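Local coordinates for protein aminotransferase, classes I and II (Silicibacter pomeroyi DSS-3, PDB 3H14) that probably catalyses the pyridoxal 5'-phosphate-dependent transfer of an amino group from L-aspartate to 2-oxoglutarate, giving oxaloacetate and L-glutamate, at residues Asn148-Pro152 with Thr174-Leu178; Tyr203-Tyr208 with Pro310-Tyr315; Arg117-Pro123 with Val138-Thr144. Residues are numbered along the deposited sequence.

Interaction 1. Residues Asn148-Pro152 with Thr174-Leu178; sequences NRLQP and TGTML
This is a mainly polar loop-to-loop contact, buried beyond the C-terminal ends of two parallel strands: 148-152 comes after strand 138-143, while residues 174-178 come after strand 164-168. R149 and L150 both have positive phi (63°/29° and 52°/41°), so 148-152 curls tightly, with a weak Q151 N to N148 O bond of 3.3 Å. T176 is extended (-72°/151°), its CA 6.5 Å from that of R149. Such strand-to-helix loops edge the cofactor-binding side in aminotransferases of this class, and T174-G175 completes the family's Asn-Pro-Thr-Gly sequence. T176, chi1 p, is the hub: its OG1 donates to R149 O (2.8 Å) and accepts from Q151 NE2 (3.3 Å). With chi1 and chi2 both m, Q151 NE2 is also hydrogen-bonded to A168 O, and only weakly to T176 O (3.2 Å). Water 1 joins L150 O to T174 OG1, 2.6 Å from each. Close by, L150 CD1 meets T174 CG2 at 3.7 Å. R149 passes M177 O (CD to O, 3.9 Å) to a salt bridge with D311.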
loop_
_atom_site.group_PDB
_atom_site.type_symbol
_atom_site.label_atom_id
_atom_site.label_comp_id
_atom_site.label_asym_id
_atom_site.label_seq_id
_atom_site.Cartn_x
_atom_site.Cartn_y
_atom_site.Cartn_z
ATOM N N ASN A 148 14.695 -9.024 9.657
ATOM C CA ASN A 148 14.753 -7.674 9.077
ATOM C C ASN A 148 13.377 -7.016 9.013
ATOM O O ASN A 148 13.215 -5.961 8.391
ATOM C CB ASN A 148 15.392 -7.707 7.683
ATOM C CG ASN A 148 16.853 -8.184 7.708
ATOM O OD1 ASN A 148 17.562 -8.007 8.707
ATOM N ND2 ASN A 148 17.276 -8.840 6.634
ATOM N N ARG A 149 12.404 -7.622 9.696
ATOM C CA ARG A 149 11.050 -7.119 9.731
ATOM C C ARG A 149 10.396 -7.133 8.330
ATOM O O ARG A 149 9.508 -6.320 8.035
ATOM C CB ARG A 149 11.029 -5.706 10.331
ATOM C CG ARG A 149 9.914 -5.443 11.332
ATOM C CD ARG A 149 9.989 -4.008 11.894
ATOM N NE ARG A 149 8.975 -3.743 12.932
ATOM C CZ ARG A 149 9.009 -4.277 14.155
ATOM N NH1 ARG A 149 8.043 -4.011 15.036
ATOM N NH2 ARG A 149 10.031 -5.055 14.516
ATOM N N LEU A 150 10.837 -8.061 7.497
ATOM C CA LEU A 150 10.383 -8.221 6.114
ATOM C C LEU A 150 10.461 -6.940 5.300
ATOM O O LEU A 150 9.584 -6.644 4.492
ATOM C CB LEU A 150 8.971 -8.791 6.078
ATOM C CG LEU A 150 8.834 -10.184 6.703
ATOM C CD1 LEU A 150 7.346 -10.637 6.723
ATOM C CD2 LEU A 150 9.729 -11.188 5.962
ATOM N N GLN A 151 11.565 -6.236 5.520
ATOM C CA GLN A 151 11.919 -5.029 4.847
ATOM C C GLN A 151 13.298 -5.244 4.285
ATOM O O GLN A 151 14.103 -5.952 4.887
ATOM C CB GLN A 151 11.963 -3.884 5.843
ATOM C CG GLN A 151 10.596 -3.388 6.268
ATOM C CD GLN A 151 9.908 -2.520 5.220
ATOM O OE1 GLN A 151 10.508 -2.159 4.190
ATOM N NE2 GLN A 151 8.630 -2.186 5.471
ATOM N N PRO A 152 13.582 -4.635 3.124
ATOM C CA PRO A 152 14.956 -4.783 2.646
ATOM C C PRO A 152 15.988 -4.120 3.560
ATOM O O PRO A 152 15.687 -3.156 4.256
ATOM C CB PRO A 152 14.943 -4.127 1.261
ATOM C CG PRO A 152 13.795 -3.228 1.270
ATOM C CD PRO A 152 12.763 -3.794 2.243
ATOM N N THR A 174 2.419 -6.607 4.992
ATOM C CA THR A 174 2.902 -6.967 6.322
ATOM C C THR A 174 2.521 -5.990 7.393
ATOM O O THR A 174 2.443 -6.373 8.562
ATOM C CB THR A 174 4.432 -7.066 6.338
ATOM O OG1 THR A 174 4.994 -5.805 5.985
ATOM C CG2 THR A 174 4.901 -8.124 5.402
ATOM N N GLY A 175 2.315 -4.731 6.999
ATOM C CA GLY A 175 2.188 -3.632 7.915
ATOM C C GLY A 175 3.472 -3.149 8.559
ATOM O O GLY A 175 3.433 -2.217 9.355
ATOM N N THR A 176 4.615 -3.744 8.232
ATOM C CA THR A 176 5.866 -3.347 8.922
ATOM C C THR A 176 6.343 -1.952 8.482
ATOM O O THR A 176 6.081 -1.499 7.340
ATOM C CB THR A 176 6.980 -4.413 8.765
ATOM O OG1 THR A 176 7.390 -4.527 7.391
ATOM C CG2 THR A 176 6.463 -5.776 9.261
HETATM N N MSE A 177 7.039 -1.276 9.397
HETATM C CA MSE A 177 7.517 0.054 9.165
HETATM C C MSE A 177 9.026 0.176 9.300
HETATM O O MSE A 177 9.686 -0.643 9.935
HETATM C CB MSE A 177 6.809 1.007 10.110
HETATM C CG MSE A 177 5.359 1.186 9.739
HETATM SE SE MSE A 177 4.292 2.002 11.147
HETATM C CE MSE A 177 4.999 3.827 10.918
ATOM N N LEU A 178 9.550 1.225 8.693
ATOM C CA LEU A 178 10.972 1.561 8.752
ATOM C C LEU A 178 11.135 2.751 9.669
ATOM O O LEU A 178 10.571 3.835 9.417
ATOM C CB LEU A 178 11.489 1.934 7.369
ATOM C CG LEU A 178 11.534 0.771 6.387
ATOM C CD1 LEU A 178 11.618 1.244 4.939
ATOM C CD2 LEU A 178 12.666 -0.146 6.717
HETATM O O HOH W 1 7.079 -5.885 4.380
#

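Interaction 2. Residues Tyr203-Tyr208 with Pro310-Tyr315; sequences YHGIEY and PDGAFY
Y203, A313 and Y208 carry most of this buried contact. Y203 opens a type II turn to I206, with G205 at phi 103°. The Y203 ring, chi1 m, packs CD1 against A313 CB at 3.7 Å and joins an aromatic cluster: its edge meets the face of F314 (centroids 5.8 Å apart), while the edge of Y315 meets its own face in an offset T-shaped pair (5.6 Å). Y203 OH and Y315 OH are hydrogen-bonded at 2.6 Å. Y203 also packs on K230, by sequence probably the cofactor-binding lysine, so the cluster probably borders the active site. A313, at phi/psi 57°/-159°, turns N to I206 O (2.8 Å) and O to Y208 OH, which donates at 2.7 Å. A single bridge pairs E207 with G312, and water 2 links Y208 N to D311 O. The contact ties the loop after strand 196-200 to the entry of strand 315-319, with Y288 of helix 278-302 against I206, Y208 and F314, and strand 356-360 beside F314 and Y315.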
loop_
_atom_site.group_PDB
_atom_site.type_symbol
_atom_site.label_atom_id
_atom_site.label_comp_id
_atom_site.label_asym_id
_atom_site.label_seq_id
_atom_site.Cartn_x
_atom_site.Cartn_y
_atom_site.Cartn_z
ATOM N N TYR A 203 0.524 4.557 3.013
ATOM C CA TYR A 203 -0.224 4.232 4.252
ATOM C C TYR A 203 0.098 5.135 5.444
ATOM O O TYR A 203 -0.461 4.928 6.525
ATOM C CB TYR A 203 -0.026 2.743 4.653
ATOM C CG TYR A 203 -0.703 1.782 3.720
ATOM C CD1 TYR A 203 -2.039 1.419 3.924
ATOM C CD2 TYR A 203 -0.024 1.240 2.627
ATOM C CE1 TYR A 203 -2.682 0.548 3.053
ATOM C CE2 TYR A 203 -0.651 0.369 1.765
ATOM C CZ TYR A 203 -1.992 0.035 1.992
ATOM O OH TYR A 203 -2.635 -0.827 1.170
ATOM N N HIS A 204 0.972 6.133 5.273
ATOM C CA HIS A 204 1.153 7.163 6.314
ATOM C C HIS A 204 -0.180 7.742 6.803
ATOM O O HIS A 204 -1.062 8.018 6.021
ATOM C CB HIS A 204 2.064 8.296 5.836
ATOM C CG HIS A 204 3.508 7.907 5.785
ATOM N ND1 HIS A 204 4.535 8.809 5.947
ATOM C CD2 HIS A 204 4.092 6.697 5.613
ATOM C CE1 HIS A 204 5.693 8.170 5.852
ATOM N NE2 HIS A 204 5.451 6.888 5.646
ATOM N N GLY A 205 -0.287 7.956 8.113
ATOM C CA GLY A 205 -1.534 8.311 8.755
ATOM C C GLY A 205 -2.154 7.127 9.492
ATOM O O GLY A 205 -2.723 7.292 10.574
ATOM N N ILE A 206 -2.061 5.929 8.900
ATOM C CA ILE A 206 -2.579 4.703 9.510
ATOM C C ILE A 206 -1.485 4.010 10.341
ATOM O O ILE A 206 -0.778 3.051 9.910
ATOM C CB ILE A 206 -3.202 3.735 8.463
ATOM C CG1 ILE A 206 -4.318 4.457 7.711
ATOM C CG2 ILE A 206 -3.791 2.491 9.188
ATOM C CD1 ILE A 206 -4.937 3.655 6.573
ATOM N N GLU A 207 -1.341 4.544 11.543
ATOM C CA GLU A 207 -0.200 4.256 12.392
ATOM C C GLU A 207 -0.692 4.097 13.817
ATOM O O GLU A 207 -1.662 4.734 14.205
ATOM C CB GLU A 207 0.763 5.418 12.322
ATOM C CG GLU A 207 1.321 5.705 10.954
ATOM C CD GLU A 207 1.992 7.054 10.912
ATOM O OE1 GLU A 207 2.637 7.402 11.933
ATOM O OE2 GLU A 207 1.833 7.779 9.885
ATOM N N TYR A 208 -0.037 3.236 14.573
ATOM C CA TYR A 208 -0.524 2.796 15.887
ATOM C C TYR A 208 0.416 3.354 16.957
ATOM O O TYR A 208 0.202 4.485 17.405
ATOM C CB TYR A 208 -0.675 1.267 15.903
ATOM C CG TYR A 208 -1.675 0.868 14.840
ATOM C CD1 TYR A 208 -1.270 0.239 13.676
ATOM C CD2 TYR A 208 -2.997 1.240 14.951
ATOM C CE1 TYR A 208 -2.166 -0.043 12.659
ATOM C CE2 TYR A 208 -3.907 0.954 13.955
ATOM C CZ TYR A 208 -3.493 0.294 12.813
ATOM O OH TYR A 208 -4.396 0.010 11.821
ATOM N N PRO A 310 2.370 -6.043 12.985
ATOM C CA PRO A 310 1.582 -5.104 12.190
ATOM C C PRO A 310 1.763 -3.687 12.710
ATOM O O PRO A 310 0.936 -3.156 13.462
ATOM C CB PRO A 310 0.156 -5.648 12.313
ATOM C CG PRO A 310 0.144 -6.302 13.715
ATOM C CD PRO A 310 1.552 -6.773 13.983
ATOM N N ASP A 311 2.879 -3.077 12.308
ATOM C CA ASP A 311 3.293 -1.792 12.833
ATOM C C ASP A 311 2.321 -0.672 12.404
ATOM O O ASP A 311 2.109 0.295 13.147
ATOM C CB ASP A 311 4.694 -1.408 12.333
ATOM C CG ASP A 311 5.784 -2.359 12.786
ATOM O OD1 ASP A 311 5.616 -3.052 13.807
ATOM O OD2 ASP A 311 6.821 -2.369 12.109
ATOM N N GLY A 312 1.793 -0.802 11.194
ATOM C CA GLY A 312 0.974 0.240 10.566
ATOM C C GLY A 312 0.108 -0.369 9.473
ATOM O O GLY A 312 0.044 -1.598 9.317
ATOM N N ALA A 313 -0.613 0.470 8.729
ATOM C CA ALA A 313 -1.639 -0.031 7.788
ATOM C C ALA A 313 -2.701 -0.888 8.514
ATOM O O ALA A 313 -2.876 -0.762 9.732
ATOM C CB ALA A 313 -1.009 -0.829 6.640
ATOM N N PHE A 314 -3.406 -1.742 7.773
ATOM C CA PHE A 314 -4.478 -2.573 8.363
ATOM C C PHE A 314 -4.443 -4.017 7.858
ATOM O O PHE A 314 -5.459 -4.587 7.442
ATOM C CB PHE A 314 -5.856 -1.944 8.120
ATOM C CG PHE A 314 -6.033 -1.342 6.733
ATOM C CD1 PHE A 314 -5.852 -2.089 5.609
ATOM C CD2 PHE A 314 -6.460 -0.025 6.582
ATOM C CE1 PHE A 314 -6.049 -1.551 4.354
ATOM C CE2 PHE A 314 -6.652 0.528 5.321
ATOM C CZ PHE A 314 -6.429 -0.224 4.218
ATOM N N TYR A 315 -3.252 -4.595 7.906
ATOM C CA TYR A 315 -2.984 -5.934 7.448
ATOM C C TYR A 315 -2.305 -6.756 8.531
ATOM O O TYR A 315 -1.529 -6.223 9.356
ATOM C CB TYR A 315 -2.032 -5.903 6.249
ATOM C CG TYR A 315 -2.536 -5.090 5.082
ATOM C CD1 TYR A 315 -3.741 -5.413 4.491
ATOM C CD2 TYR A 315 -1.809 -4.012 4.569
ATOM C CE1 TYR A 315 -4.246 -4.669 3.437
ATOM C CE2 TYR A 315 -2.303 -3.270 3.503
ATOM C CZ TYR A 315 -3.514 -3.616 2.941
ATOM O OH TYR A 315 -4.052 -2.929 1.883
HETATM O O HOH W 2 2.386 2.900 13.412
#

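Interaction 3. Residues Arg117-Pro123 with Val138-Thr144; sequences RVGIGAP and VPVDLPT
Strands 117-122 and 138-143 run parallel in register, R117 opposite V138 through A122 opposite P143; the twist puts their short axes at -39°, 4.3 Å at closest approach. Six hydrogen bonds alternate in direction: V118 N to V138 O (2.9 Å), V140 N to V118 O (2.9 Å), I120 N to V140 O (3.0 Å), L142 N to I120 O (2.8 Å), A122 N to L142 O (2.8 Å) and T144 N to A122 O (3.1 Å). A cis peptide precedes P123. On one face R117 CB meets V140 CG2 at 3.7 Å, while L142 CD1 lies 4.2 Å from G119 C and T144 CG2 4.1 Å from G121 CA. On the other, I120 (chi1 p, chi2 t) sets CD1 3.8 Å from P139 CB; helix 126-134, the connection of this beta-alpha-beta crossover, covers that face. D141 OD1 holds water 3 (2.6 Å), which bonds G121 O (2.9 Å), and makes a salt bridge to R129 of that helix. Strand 117-122 also pairs with 164-168, whereas 138-143 is outermost, and the backbone N atoms of P139 and P143 point away from strand 117-122, toward the sheet edge, so the lack of an N-H there costs this pairing nothing.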
loop_
_atom_site.group_PDB
_atom_site.type_symbol
_atom_site.label_atom_id
_atom_site.label_comp_id
_atom_site.label_asym_id
_atom_site.label_seq_id
_atom_site.Cartn_x
_atom_site.Cartn_y
_atom_site.Cartn_z
ATOM N N ARG A 117 16.995 -2.098 -13.865
ATOM C CA ARG A 117 16.621 -2.979 -12.758
ATOM C C ARG A 117 16.243 -2.180 -11.561
ATOM O O ARG A 117 16.978 -1.329 -11.129
ATOM C CB ARG A 117 17.751 -3.955 -12.435
ATOM C CG ARG A 117 17.889 -5.018 -13.490
ATOM C CD ARG A 117 19.037 -5.960 -13.160
ATOM N NE ARG A 117 19.235 -6.956 -14.208
ATOM C CZ ARG A 117 20.078 -6.797 -15.231
ATOM N NH1 ARG A 117 20.826 -5.694 -15.345
ATOM N NH2 ARG A 117 20.194 -7.767 -16.140
ATOM N N VAL A 118 15.082 -2.501 -10.983
ATOM C CA VAL A 118 14.565 -1.773 -9.839
ATOM C C VAL A 118 14.276 -2.796 -8.736
ATOM O O VAL A 118 13.495 -3.709 -8.965
ATOM C CB VAL A 118 13.286 -1.000 -10.219
ATOM C CG1 VAL A 118 12.758 -0.214 -9.023
ATOM C CG2 VAL A 118 13.574 -0.078 -11.443
ATOM N N GLY A 119 14.926 -2.620 -7.587
ATOM C CA GLY A 119 14.823 -3.534 -6.437
ATOM C C GLY A 119 13.531 -3.285 -5.670
ATOM O O GLY A 119 13.201 -2.133 -5.336
ATOM N N ILE A 120 12.805 -4.365 -5.377
ATOM C CA ILE A 120 11.549 -4.301 -4.610
ATOM C C ILE A 120 11.503 -5.480 -3.647
ATOM O O ILE A 120 11.819 -6.597 -4.027
ATOM C CB ILE A 120 10.311 -4.349 -5.540
ATOM C CG1 ILE A 120 10.386 -5.535 -6.504
ATOM C CG2 ILE A 120 10.218 -3.035 -6.375
ATOM C CD1 ILE A 120 9.228 -5.649 -7.488
ATOM N N GLY A 121 11.171 -5.233 -2.397
ATOM C CA GLY A 121 11.101 -6.337 -1.396
ATOM C C GLY A 121 9.994 -7.315 -1.675
ATOM O O GLY A 121 8.924 -6.926 -2.156
ATOM N N ALA A 122 10.221 -8.603 -1.380
ATOM C CA ALA A 122 9.185 -9.618 -1.488
ATOM C C ALA A 122 9.151 -10.215 -0.086
ATOM O O ALA A 122 10.175 -10.688 0.366
ATOM C CB ALA A 122 9.560 -10.695 -2.534
ATOM N N PRO A 123 8.007 -10.161 0.629
ATOM C CA PRO A 123 6.670 -9.768 0.176
ATOM C C PRO A 123 6.552 -8.285 -0.036
ATOM O O PRO A 123 7.190 -7.492 0.674
ATOM C CB PRO A 123 5.762 -10.174 1.352
ATOM C CG PRO A 123 6.692 -10.090 2.560
ATOM C CD PRO A 123 8.020 -10.533 2.060
ATOM N N VAL A 138 12.774 -3.811 -15.387
ATOM C CA VAL A 138 13.125 -5.116 -14.828
ATOM C C VAL A 138 12.984 -5.112 -13.310
ATOM O O VAL A 138 13.859 -4.620 -12.568
ATOM C CB VAL A 138 14.529 -5.540 -15.234
ATOM C CG1 VAL A 138 14.862 -6.916 -14.573
ATOM C CG2 VAL A 138 14.670 -5.583 -16.771
ATOM N N PRO A 139 11.877 -5.688 -12.811
ATOM C CA PRO A 139 11.759 -5.750 -11.368
ATOM C C PRO A 139 12.708 -6.813 -10.822
ATOM O O PRO A 139 12.903 -7.831 -11.448
ATOM C CB PRO A 139 10.271 -6.084 -11.151
ATOM C CG PRO A 139 9.859 -6.802 -12.408
ATOM C CD PRO A 139 10.744 -6.310 -13.506
ATOM N N VAL A 140 13.359 -6.522 -9.704
ATOM C CA VAL A 140 14.283 -7.441 -9.046
ATOM C C VAL A 140 13.715 -7.638 -7.634
ATOM O O VAL A 140 13.859 -6.795 -6.760
ATOM C CB VAL A 140 15.739 -6.906 -9.029
ATOM C CG1 VAL A 140 16.699 -7.898 -8.333
ATOM C CG2 VAL A 140 16.239 -6.671 -10.466
ATOM N N ASP A 141 13.043 -8.761 -7.421
ATOM C CA ASP A 141 12.494 -9.066 -6.101
ATOM C C ASP A 141 13.637 -9.376 -5.166
ATOM O O ASP A 141 14.548 -10.121 -5.527
ATOM C CB ASP A 141 11.504 -10.246 -6.143
ATOM C CG ASP A 141 10.098 -9.834 -6.616
ATOM O OD1 ASP A 141 9.535 -8.871 -6.063
ATOM O OD2 ASP A 141 9.547 -10.515 -7.503
ATOM N N LEU A 142 13.597 -8.753 -3.996
ATOM C CA LEU A 142 14.539 -8.927 -2.919
ATOM C C LEU A 142 13.808 -9.685 -1.802
ATOM O O LEU A 142 13.006 -9.103 -1.084
ATOM C CB LEU A 142 14.977 -7.573 -2.390
ATOM C CG LEU A 142 15.398 -6.523 -3.439
ATOM C CD1 LEU A 142 15.749 -5.275 -2.734
ATOM C CD2 LEU A 142 16.579 -7.050 -4.252
ATOM N N PRO A 143 14.086 -10.982 -1.662
ATOM C CA PRO A 143 13.483 -11.751 -0.542
ATOM C C PRO A 143 13.936 -11.226 0.806
ATOM O O PRO A 143 15.110 -11.326 1.158
ATOM C CB PRO A 143 13.956 -13.191 -0.788
ATOM C CG PRO A 143 14.434 -13.205 -2.221
ATOM C CD PRO A 143 14.961 -11.814 -2.499
ATOM N N THR A 144 13.017 -10.661 1.568
ATOM C CA THR A 144 13.339 -10.103 2.842
ATOM C C THR A 144 13.173 -11.164 3.925
ATOM O O THR A 144 12.521 -12.183 3.715
ATOM C CB THR A 144 12.468 -8.869 3.098
ATOM O OG1 THR A 144 11.094 -9.266 3.058
ATOM C CG2 THR A 144 12.718 -7.875 1.989
HETATM O O HOH W 3 7.872 -7.218 -4.882
HETATM O O HOH W 4 9.610 -6.954 1.809
#

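In the fold
Interaction 3 is regular sheet at the partly exposed margin of the large domain, held by backbone bonds. Interactions 1 and 2 are buried and irregular, and rely more on side chains: hydroxyl and amide groups in interaction 1, aromatic rings and tyrosine hydroxyls in interaction 2, which keeps one backbone bond. Interaction 1 sits between the others: T144 of interaction 3 packs on L150 and Q151, and P123 on T174, while R149 NE makes a 2.7 Å salt bridge to D311 OD2. Interaction 2 reaches strand 315-319 through its own segment, interaction 1 through L150 and T174 on Y317. Interactions 2 and 3 stay about 10 Å apart at their nearest atoms.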